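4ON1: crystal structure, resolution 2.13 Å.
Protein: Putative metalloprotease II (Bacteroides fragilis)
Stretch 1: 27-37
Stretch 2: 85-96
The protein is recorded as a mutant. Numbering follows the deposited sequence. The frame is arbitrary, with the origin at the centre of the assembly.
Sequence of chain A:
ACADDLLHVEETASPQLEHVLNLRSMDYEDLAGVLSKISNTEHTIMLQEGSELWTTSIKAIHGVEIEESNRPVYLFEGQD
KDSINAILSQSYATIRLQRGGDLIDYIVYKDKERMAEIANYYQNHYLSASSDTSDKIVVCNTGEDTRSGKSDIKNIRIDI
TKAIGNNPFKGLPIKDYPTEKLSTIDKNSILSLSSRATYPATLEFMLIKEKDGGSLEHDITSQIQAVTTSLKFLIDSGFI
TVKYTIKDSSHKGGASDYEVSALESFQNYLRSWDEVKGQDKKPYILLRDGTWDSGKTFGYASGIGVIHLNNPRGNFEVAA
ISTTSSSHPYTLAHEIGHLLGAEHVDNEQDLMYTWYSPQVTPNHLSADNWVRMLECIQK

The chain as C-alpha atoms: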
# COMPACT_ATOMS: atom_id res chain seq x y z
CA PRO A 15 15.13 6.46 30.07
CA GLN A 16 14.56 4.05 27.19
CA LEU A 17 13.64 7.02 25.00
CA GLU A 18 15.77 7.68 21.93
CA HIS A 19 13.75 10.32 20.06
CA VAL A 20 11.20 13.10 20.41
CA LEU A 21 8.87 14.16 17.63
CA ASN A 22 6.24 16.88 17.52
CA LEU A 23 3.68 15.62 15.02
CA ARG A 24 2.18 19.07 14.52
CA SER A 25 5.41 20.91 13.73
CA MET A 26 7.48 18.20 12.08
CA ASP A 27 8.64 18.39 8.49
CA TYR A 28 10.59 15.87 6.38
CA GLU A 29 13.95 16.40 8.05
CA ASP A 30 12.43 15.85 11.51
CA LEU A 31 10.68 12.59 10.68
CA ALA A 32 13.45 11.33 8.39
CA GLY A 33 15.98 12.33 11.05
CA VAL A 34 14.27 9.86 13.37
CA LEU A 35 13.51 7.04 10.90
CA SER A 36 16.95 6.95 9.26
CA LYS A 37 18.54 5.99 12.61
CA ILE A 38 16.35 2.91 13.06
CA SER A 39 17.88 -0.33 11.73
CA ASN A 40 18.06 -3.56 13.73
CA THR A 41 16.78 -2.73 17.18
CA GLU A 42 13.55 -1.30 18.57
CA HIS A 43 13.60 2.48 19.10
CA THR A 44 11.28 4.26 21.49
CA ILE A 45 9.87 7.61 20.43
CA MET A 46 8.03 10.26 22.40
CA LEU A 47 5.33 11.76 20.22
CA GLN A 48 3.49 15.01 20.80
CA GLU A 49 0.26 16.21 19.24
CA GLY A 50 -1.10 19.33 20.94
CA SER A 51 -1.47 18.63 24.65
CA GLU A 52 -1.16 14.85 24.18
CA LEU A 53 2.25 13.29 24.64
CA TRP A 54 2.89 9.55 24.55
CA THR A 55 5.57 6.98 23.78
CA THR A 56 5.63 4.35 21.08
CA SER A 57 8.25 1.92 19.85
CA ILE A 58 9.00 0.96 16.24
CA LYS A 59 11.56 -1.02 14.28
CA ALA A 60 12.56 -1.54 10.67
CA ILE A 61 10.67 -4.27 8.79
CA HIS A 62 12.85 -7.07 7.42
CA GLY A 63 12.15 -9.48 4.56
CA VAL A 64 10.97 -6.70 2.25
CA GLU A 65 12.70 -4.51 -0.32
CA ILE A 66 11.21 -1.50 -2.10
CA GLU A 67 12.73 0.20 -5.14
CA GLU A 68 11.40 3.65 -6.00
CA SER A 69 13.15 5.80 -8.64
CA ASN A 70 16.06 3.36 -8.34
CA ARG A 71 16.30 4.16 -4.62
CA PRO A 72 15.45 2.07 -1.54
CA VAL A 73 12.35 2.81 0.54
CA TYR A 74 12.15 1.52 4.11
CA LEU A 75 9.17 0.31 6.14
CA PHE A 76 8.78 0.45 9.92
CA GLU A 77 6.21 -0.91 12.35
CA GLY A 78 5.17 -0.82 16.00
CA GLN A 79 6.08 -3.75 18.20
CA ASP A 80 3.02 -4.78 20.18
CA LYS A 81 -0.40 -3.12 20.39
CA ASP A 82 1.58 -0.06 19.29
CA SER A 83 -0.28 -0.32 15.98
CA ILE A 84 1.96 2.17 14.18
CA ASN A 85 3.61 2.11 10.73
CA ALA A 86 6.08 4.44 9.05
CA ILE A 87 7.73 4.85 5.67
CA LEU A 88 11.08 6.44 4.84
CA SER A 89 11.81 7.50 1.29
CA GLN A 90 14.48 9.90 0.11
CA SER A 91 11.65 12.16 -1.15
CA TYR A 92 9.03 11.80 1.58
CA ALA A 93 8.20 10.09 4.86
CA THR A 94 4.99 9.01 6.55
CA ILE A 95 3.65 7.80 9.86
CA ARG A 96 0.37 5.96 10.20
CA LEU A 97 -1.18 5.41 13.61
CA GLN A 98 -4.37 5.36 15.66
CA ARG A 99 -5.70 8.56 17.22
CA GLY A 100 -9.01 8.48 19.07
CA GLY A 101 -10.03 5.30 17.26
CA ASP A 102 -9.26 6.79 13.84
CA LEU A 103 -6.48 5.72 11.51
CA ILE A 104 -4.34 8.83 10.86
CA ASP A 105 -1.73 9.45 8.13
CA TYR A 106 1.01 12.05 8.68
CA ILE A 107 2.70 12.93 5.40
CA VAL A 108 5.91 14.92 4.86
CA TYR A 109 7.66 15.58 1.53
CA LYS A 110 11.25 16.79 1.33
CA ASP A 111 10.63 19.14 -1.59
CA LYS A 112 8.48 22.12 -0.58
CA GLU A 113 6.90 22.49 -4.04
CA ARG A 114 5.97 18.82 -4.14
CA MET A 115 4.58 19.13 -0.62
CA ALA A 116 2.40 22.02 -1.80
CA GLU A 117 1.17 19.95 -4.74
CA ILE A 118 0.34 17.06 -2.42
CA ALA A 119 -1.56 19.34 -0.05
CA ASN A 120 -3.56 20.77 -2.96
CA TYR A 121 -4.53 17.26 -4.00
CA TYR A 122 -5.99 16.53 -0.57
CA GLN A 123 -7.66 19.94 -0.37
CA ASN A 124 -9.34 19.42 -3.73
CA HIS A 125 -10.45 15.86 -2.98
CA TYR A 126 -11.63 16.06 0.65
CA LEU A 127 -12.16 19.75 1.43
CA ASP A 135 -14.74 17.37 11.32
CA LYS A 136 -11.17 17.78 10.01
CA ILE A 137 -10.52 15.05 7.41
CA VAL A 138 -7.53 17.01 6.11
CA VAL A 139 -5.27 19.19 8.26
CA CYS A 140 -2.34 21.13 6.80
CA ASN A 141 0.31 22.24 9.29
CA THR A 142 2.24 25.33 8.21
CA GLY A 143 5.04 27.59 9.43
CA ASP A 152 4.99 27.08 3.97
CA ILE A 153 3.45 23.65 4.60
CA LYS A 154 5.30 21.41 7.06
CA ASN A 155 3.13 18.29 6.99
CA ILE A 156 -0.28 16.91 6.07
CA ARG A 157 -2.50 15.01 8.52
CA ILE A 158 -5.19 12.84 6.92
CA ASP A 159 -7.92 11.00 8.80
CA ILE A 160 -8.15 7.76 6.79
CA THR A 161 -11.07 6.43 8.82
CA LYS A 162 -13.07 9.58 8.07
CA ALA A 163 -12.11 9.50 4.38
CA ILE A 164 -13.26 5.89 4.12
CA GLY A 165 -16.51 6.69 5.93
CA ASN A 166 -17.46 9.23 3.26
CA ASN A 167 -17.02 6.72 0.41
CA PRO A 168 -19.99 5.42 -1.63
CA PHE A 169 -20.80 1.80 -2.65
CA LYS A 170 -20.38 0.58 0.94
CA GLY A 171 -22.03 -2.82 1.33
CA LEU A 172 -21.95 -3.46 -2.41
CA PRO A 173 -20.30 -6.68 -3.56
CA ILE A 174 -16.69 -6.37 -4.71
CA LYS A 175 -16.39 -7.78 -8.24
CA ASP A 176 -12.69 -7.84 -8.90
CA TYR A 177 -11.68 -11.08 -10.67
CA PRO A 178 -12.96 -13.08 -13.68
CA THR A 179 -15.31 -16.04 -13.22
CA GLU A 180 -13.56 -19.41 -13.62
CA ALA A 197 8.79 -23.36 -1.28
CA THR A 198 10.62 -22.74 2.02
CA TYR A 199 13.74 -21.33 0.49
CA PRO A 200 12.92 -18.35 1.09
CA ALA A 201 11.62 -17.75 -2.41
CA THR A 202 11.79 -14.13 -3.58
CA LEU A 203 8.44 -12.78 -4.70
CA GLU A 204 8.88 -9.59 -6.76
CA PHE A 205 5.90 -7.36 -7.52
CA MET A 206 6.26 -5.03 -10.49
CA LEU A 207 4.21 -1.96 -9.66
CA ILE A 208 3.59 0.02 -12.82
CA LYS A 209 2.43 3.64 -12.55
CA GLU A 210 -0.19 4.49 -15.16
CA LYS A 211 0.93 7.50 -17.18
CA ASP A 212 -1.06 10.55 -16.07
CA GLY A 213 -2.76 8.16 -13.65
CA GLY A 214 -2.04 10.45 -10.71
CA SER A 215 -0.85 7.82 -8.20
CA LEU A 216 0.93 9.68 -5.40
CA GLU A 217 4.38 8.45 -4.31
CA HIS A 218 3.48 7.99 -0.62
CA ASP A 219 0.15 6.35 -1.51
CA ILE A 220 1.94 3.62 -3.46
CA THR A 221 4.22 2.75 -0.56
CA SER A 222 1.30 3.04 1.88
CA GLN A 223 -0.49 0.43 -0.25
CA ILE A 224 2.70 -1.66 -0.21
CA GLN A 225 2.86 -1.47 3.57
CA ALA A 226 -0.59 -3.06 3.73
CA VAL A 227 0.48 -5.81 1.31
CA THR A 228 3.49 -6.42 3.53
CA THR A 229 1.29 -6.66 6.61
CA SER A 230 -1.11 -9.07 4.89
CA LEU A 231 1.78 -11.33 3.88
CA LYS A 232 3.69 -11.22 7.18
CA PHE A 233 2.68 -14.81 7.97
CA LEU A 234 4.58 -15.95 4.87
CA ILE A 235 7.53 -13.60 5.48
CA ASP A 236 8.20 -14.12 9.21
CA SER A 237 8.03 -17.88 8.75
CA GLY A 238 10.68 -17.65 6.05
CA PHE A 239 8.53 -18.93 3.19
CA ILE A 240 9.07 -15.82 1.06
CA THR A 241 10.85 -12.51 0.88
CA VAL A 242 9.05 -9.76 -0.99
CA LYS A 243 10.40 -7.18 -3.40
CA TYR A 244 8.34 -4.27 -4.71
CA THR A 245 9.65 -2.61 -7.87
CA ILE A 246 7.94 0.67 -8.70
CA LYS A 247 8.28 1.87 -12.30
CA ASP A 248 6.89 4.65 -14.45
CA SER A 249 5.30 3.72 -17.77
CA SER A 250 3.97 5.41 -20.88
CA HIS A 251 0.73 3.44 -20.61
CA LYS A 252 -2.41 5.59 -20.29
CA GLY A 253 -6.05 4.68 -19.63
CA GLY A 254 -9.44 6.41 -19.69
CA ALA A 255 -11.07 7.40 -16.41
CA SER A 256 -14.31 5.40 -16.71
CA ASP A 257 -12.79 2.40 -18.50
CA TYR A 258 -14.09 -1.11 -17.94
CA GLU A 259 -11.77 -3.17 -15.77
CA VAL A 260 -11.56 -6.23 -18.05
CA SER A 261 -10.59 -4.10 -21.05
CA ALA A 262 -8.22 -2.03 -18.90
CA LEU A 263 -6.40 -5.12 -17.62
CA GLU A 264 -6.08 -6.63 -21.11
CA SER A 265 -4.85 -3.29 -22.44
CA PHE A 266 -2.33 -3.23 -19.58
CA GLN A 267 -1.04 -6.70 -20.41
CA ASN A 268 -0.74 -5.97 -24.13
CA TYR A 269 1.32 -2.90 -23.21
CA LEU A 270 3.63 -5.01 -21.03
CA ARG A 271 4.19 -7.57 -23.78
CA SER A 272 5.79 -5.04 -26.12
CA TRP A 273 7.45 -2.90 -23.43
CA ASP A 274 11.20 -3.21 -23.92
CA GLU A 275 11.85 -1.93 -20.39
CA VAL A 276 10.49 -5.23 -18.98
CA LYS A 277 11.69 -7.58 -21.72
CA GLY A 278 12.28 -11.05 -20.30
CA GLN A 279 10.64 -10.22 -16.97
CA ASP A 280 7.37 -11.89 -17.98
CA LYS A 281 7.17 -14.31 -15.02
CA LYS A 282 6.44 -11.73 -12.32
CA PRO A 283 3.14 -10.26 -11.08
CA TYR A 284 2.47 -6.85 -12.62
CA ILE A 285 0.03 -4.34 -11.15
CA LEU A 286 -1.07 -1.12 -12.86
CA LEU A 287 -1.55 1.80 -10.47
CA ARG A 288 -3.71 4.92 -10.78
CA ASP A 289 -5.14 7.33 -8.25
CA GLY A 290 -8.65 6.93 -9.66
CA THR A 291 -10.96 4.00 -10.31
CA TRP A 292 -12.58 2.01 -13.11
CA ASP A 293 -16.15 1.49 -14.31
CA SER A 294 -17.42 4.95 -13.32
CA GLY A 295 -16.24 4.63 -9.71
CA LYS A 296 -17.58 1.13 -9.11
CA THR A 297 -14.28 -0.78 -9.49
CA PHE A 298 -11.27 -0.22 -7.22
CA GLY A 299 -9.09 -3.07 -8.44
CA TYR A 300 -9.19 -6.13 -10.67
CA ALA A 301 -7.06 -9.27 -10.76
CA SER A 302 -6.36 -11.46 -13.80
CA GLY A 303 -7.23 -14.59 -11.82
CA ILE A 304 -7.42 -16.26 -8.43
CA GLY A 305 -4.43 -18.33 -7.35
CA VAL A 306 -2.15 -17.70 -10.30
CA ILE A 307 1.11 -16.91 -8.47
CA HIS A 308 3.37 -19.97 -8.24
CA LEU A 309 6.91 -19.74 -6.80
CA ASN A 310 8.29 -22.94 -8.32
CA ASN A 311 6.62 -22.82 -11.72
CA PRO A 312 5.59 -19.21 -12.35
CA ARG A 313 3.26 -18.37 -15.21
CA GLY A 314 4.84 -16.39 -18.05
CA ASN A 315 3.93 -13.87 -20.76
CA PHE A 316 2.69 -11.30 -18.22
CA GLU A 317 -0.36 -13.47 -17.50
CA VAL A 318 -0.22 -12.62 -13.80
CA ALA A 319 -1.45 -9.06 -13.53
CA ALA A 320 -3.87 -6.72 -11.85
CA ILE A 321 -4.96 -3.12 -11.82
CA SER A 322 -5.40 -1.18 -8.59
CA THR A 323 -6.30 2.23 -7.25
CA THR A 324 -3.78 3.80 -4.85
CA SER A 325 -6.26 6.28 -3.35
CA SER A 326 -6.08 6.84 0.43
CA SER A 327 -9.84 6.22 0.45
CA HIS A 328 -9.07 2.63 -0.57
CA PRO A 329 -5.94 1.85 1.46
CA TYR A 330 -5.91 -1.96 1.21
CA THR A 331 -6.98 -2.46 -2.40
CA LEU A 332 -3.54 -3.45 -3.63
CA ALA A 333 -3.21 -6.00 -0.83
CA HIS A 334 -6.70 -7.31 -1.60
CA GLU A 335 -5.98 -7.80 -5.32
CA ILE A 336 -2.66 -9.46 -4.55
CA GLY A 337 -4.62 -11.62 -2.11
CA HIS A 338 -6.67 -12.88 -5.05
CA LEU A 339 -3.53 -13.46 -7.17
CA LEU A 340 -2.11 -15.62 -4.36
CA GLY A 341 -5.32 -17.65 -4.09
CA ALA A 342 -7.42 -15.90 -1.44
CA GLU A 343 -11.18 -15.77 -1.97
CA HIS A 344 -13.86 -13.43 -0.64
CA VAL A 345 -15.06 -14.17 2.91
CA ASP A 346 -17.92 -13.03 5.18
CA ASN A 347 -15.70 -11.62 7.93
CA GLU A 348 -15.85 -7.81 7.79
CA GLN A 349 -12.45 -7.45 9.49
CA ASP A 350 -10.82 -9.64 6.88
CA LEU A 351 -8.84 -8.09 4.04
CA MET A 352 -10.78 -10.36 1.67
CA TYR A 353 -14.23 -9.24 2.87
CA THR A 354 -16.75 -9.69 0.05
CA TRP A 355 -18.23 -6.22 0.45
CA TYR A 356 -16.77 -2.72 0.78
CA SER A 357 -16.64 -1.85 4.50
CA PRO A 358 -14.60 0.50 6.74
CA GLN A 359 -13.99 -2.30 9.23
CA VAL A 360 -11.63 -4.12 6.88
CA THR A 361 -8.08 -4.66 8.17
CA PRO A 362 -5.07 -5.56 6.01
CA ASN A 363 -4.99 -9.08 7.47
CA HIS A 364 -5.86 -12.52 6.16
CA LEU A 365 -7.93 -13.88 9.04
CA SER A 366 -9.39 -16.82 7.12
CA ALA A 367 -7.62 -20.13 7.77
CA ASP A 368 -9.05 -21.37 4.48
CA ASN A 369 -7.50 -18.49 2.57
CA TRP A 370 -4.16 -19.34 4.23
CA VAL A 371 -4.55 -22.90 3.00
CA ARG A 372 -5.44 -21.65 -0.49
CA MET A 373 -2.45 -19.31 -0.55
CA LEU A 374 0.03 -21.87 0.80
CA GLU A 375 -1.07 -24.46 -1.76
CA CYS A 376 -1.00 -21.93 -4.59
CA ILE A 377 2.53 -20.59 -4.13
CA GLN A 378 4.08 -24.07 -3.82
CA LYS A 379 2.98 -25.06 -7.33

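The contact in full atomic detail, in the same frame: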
# COMPACT_ATOMS: atom_id res chain seq x y z
N ASP A 27 8.58 18.49 9.94
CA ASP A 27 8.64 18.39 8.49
C ASP A 27 9.52 17.19 8.12
O ASP A 27 9.88 16.41 9.00
CB ASP A 27 9.14 19.69 7.85
CG ASP A 27 10.51 20.10 8.34
OD1 ASP A 27 11.21 19.28 8.97
OD2 ASP A 27 10.90 21.26 8.07
N TYR A 28 9.86 17.05 6.84
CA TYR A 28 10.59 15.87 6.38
C TYR A 28 11.87 15.61 7.17
O TYR A 28 12.12 14.49 7.58
CB TYR A 28 10.94 15.98 4.88
CG TYR A 28 11.77 14.80 4.40
CD1 TYR A 28 11.17 13.59 4.08
CD2 TYR A 28 13.15 14.89 4.31
CE1 TYR A 28 11.92 12.50 3.66
CE2 TYR A 28 13.92 13.80 3.89
CZ TYR A 28 13.29 12.62 3.57
OH TYR A 28 14.05 11.54 3.15
N GLU A 29 12.69 16.64 7.37
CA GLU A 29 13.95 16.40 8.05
C GLU A 29 13.78 15.92 9.49
O GLU A 29 14.59 15.15 9.99
CB GLU A 29 14.83 17.66 8.02
CG GLU A 29 15.35 17.98 6.62
CD GLU A 29 16.23 16.86 6.04
OE1 GLU A 29 16.19 16.65 4.81
OE2 GLU A 29 16.97 16.21 6.82
N ASP A 30 12.71 16.36 10.16
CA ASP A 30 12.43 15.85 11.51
C ASP A 30 12.11 14.36 11.51
O ASP A 30 12.73 13.58 12.24
CB ASP A 30 11.26 16.60 12.14
CG ASP A 30 11.57 18.06 12.40
OD1 ASP A 30 12.71 18.38 12.81
OD2 ASP A 30 10.67 18.89 12.19
N LEU A 31 11.13 13.98 10.71
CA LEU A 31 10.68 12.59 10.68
C LEU A 31 11.76 11.68 10.10
O LEU A 31 12.05 10.63 10.67
CB LEU A 31 9.39 12.45 9.88
CG LEU A 31 8.83 11.03 9.79
CD1 LEU A 31 8.82 10.36 11.16
CD2 LEU A 31 7.43 11.05 9.19
N ALA A 32 12.38 12.11 9.00
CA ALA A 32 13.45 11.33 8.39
C ALA A 32 14.66 11.24 9.32
O ALA A 32 15.37 10.24 9.34
CB ALA A 32 13.86 11.93 7.03
N GLY A 33 14.89 12.31 10.08
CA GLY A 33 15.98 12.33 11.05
C GLY A 33 15.82 11.23 12.08
O GLY A 33 16.80 10.64 12.54
N VAL A 34 14.57 10.96 12.45
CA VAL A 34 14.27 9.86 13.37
C VAL A 34 14.35 8.50 12.67
O VAL A 34 15.08 7.60 13.12
CB VAL A 34 12.87 10.03 14.00
CG1 VAL A 34 12.48 8.81 14.82
CG2 VAL A 34 12.81 11.30 14.85
N LEU A 35 13.62 8.34 11.57
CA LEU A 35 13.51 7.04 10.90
C LEU A 35 14.82 6.50 10.34
O LEU A 35 15.05 5.30 10.37
CB LEU A 35 12.47 7.11 9.77
CG LEU A 35 11.03 7.40 10.20
CD1 LEU A 35 10.06 7.39 9.02
CD2 LEU A 35 10.58 6.41 11.26
N SER A 36 15.69 7.39 9.86
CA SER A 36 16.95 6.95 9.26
C SER A 36 17.92 6.35 10.28
O SER A 36 18.91 5.72 9.90
CB SER A 36 17.63 8.12 8.55
OG SER A 36 17.99 9.13 9.47
N LYS A 37 17.66 6.54 11.58
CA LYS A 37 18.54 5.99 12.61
C LYS A 37 18.07 4.63 13.13
O LYS A 37 18.70 4.03 14.00
CB LYS A 37 18.67 6.96 13.79
CG LYS A 37 19.33 8.29 13.45
CD LYS A 37 19.29 9.25 14.64
CE LYS A 37 19.92 10.59 14.29
NZ LYS A 37 19.40 11.10 12.98
N ASN A 85 2.75 2.38 11.88
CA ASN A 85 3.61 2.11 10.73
C ASN A 85 4.26 3.40 10.28
O ASN A 85 3.72 4.48 10.51
CB ASN A 85 2.82 1.51 9.56
CG ASN A 85 2.38 0.07 9.82
OD1 ASN A 85 1.19 -0.21 9.95
ND2 ASN A 85 3.35 -0.83 9.89
N ALA A 86 5.42 3.28 9.63
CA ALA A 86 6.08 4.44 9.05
C ALA A 86 6.79 4.04 7.78
O ALA A 86 7.08 2.87 7.56
CB ALA A 86 7.08 5.06 10.05
N ILE A 87 7.04 5.04 6.94
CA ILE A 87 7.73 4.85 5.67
C ILE A 87 8.82 5.90 5.52
O ILE A 87 8.56 7.07 5.77
CB ILE A 87 6.74 4.96 4.49
CG1 ILE A 87 5.61 3.93 4.67
CG2 ILE A 87 7.45 4.75 3.17
CD1 ILE A 87 4.49 4.08 3.67
N LEU A 88 10.02 5.48 5.13
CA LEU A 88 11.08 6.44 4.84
C LEU A 88 11.54 6.33 3.41
O LEU A 88 12.12 5.32 3.01
CB LEU A 88 12.29 6.26 5.77
CG LEU A 88 13.47 7.18 5.39
CD1 LEU A 88 13.08 8.66 5.42
CD2 LEU A 88 14.67 6.93 6.28
N SER A 89 11.28 7.38 2.64
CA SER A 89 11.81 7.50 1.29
C SER A 89 12.77 8.67 1.27
O SER A 89 12.75 9.50 2.17
CB SER A 89 10.68 7.71 0.28
OG SER A 89 11.16 8.26 -0.93
N GLN A 90 13.59 8.76 0.23
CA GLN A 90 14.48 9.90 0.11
C GLN A 90 13.71 11.18 -0.23
O GLN A 90 14.22 12.28 -0.05
CB GLN A 90 15.57 9.63 -0.93
CG GLN A 90 16.57 8.58 -0.46
CD GLN A 90 17.65 8.28 -1.47
OE1 GLN A 90 17.83 9.02 -2.44
NE2 GLN A 90 18.39 7.20 -1.24
N SER A 91 12.47 11.03 -0.70
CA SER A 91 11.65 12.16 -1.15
C SER A 91 10.50 12.51 -0.20
O SER A 91 9.89 13.58 -0.30
CB SER A 91 11.07 11.87 -2.53
OG SER A 91 12.10 11.57 -3.45
N TYR A 92 10.16 11.58 0.69
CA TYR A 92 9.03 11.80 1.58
C TYR A 92 9.12 10.82 2.74
O TYR A 92 9.88 9.85 2.69
CB TYR A 92 7.71 11.62 0.83
CG TYR A 92 7.55 10.22 0.30
CD1 TYR A 92 7.01 9.21 1.10
CD2 TYR A 92 7.97 9.89 -0.98
CE1 TYR A 92 6.89 7.93 0.64
CE2 TYR A 92 7.85 8.60 -1.45
CZ TYR A 92 7.31 7.63 -0.63
OH TYR A 92 7.19 6.34 -1.08
N ALA A 93 8.31 11.04 3.77
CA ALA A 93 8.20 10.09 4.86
C ALA A 93 6.79 10.15 5.40
O ALA A 93 6.11 11.16 5.23
CB ALA A 93 9.22 10.38 5.97
N THR A 94 6.34 9.06 6.00
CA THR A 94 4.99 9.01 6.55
C THR A 94 4.98 8.27 7.87
O THR A 94 5.85 7.45 8.13
CB THR A 94 3.99 8.29 5.61
OG1 THR A 94 4.29 6.89 5.57
CG2 THR A 94 4.03 8.87 4.20
N ILE A 95 3.97 8.57 8.67
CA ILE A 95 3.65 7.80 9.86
C ILE A 95 2.16 7.54 9.82
O ILE A 95 1.38 8.44 9.51
CB ILE A 95 3.98 8.55 11.18
CG1 ILE A 95 5.47 8.84 11.30
CG2 ILE A 95 3.54 7.72 12.38
CD1 ILE A 95 5.86 9.30 12.69
N ARG A 96 1.77 6.30 10.10
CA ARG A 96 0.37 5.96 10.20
C ARG A 96 0.11 5.39 11.58
O ARG A 96 0.80 4.45 12.00
CB ARG A 96 -0.04 4.96 9.11
CG ARG A 96 -1.49 4.54 9.19
CD ARG A 96 -1.90 3.69 8.01
NE ARG A 96 -1.97 4.48 6.78
CZ ARG A 96 -2.38 4.01 5.61
NH1 ARG A 96 -2.77 2.75 5.50
NH2 ARG A 96 -2.40 4.81 4.55

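A short helix beginning at Tyr-28 lies across a β-hairpin, with Asn-85 to Ile-87 on one strand and Tyr-92 to Arg-96 on the other, paired by backbone hydrogen bonds such as Ile-87 N to Thr-94 O (2.9 Å). The helix crosses both strands steeply, at 103° to the first and 74° to the second, and together the stretches bury 490 Å². The contact is mostly apolar, and its hollow lies over Ala-86 and Ala-93, whose methyls point toward the helix but rise little from the sheet. Leu-31 and Leu-35, one helical turn apart, fill it. Leu-31 (chi1 t) sets CD2 3.7 Å from Ala-93 CB and CD1 3.5 Å from Ile-95 CD1; the CA-to-CB bond of Ile-95 points sideways, but the end of its side chain comes nearer to meet the leucine. Leu-35 (chi1 m) lowers CD1 to 3.9 Å from Ala-86 CB. Leu-35 CD1 also lies 3.6 Å from Ile-87 O, so it packs on backbone as well as methyl.

The bump in return is Leu-88, which rises from the hairpin toward the helix. Leu-88 CD1 sits 3.7 Å from Ala-32 CB, where a small side chain lets the leucine come close, and Leu-88 CD2 lies 3.9 Å from Ser-36 CB at the exposed margin. The Ser-36 hydroxyl turns back on its own helix, OG donating to Ala-32 O (2.8 Å).

Tyr-28 anchors the other end. With chi1 t, the ring presents its edge to the start of the second strand, Tyr-28 CE1 3.4 Å from Tyr-92 C and 4.1 Å from Ala-93 CB. Tyr-28 OH donates to Ser-89 O at 2.6 Å, the one hydrogen bond between the stretches, giving the buried hydroxyl a partner. The turn is braced from within by Ser-91 N to Ser-89 OG (3.1 Å). Asp-27 caps the helix through a weak bond from Asp-30 N to Asp-27 OD1 (3.5 Å).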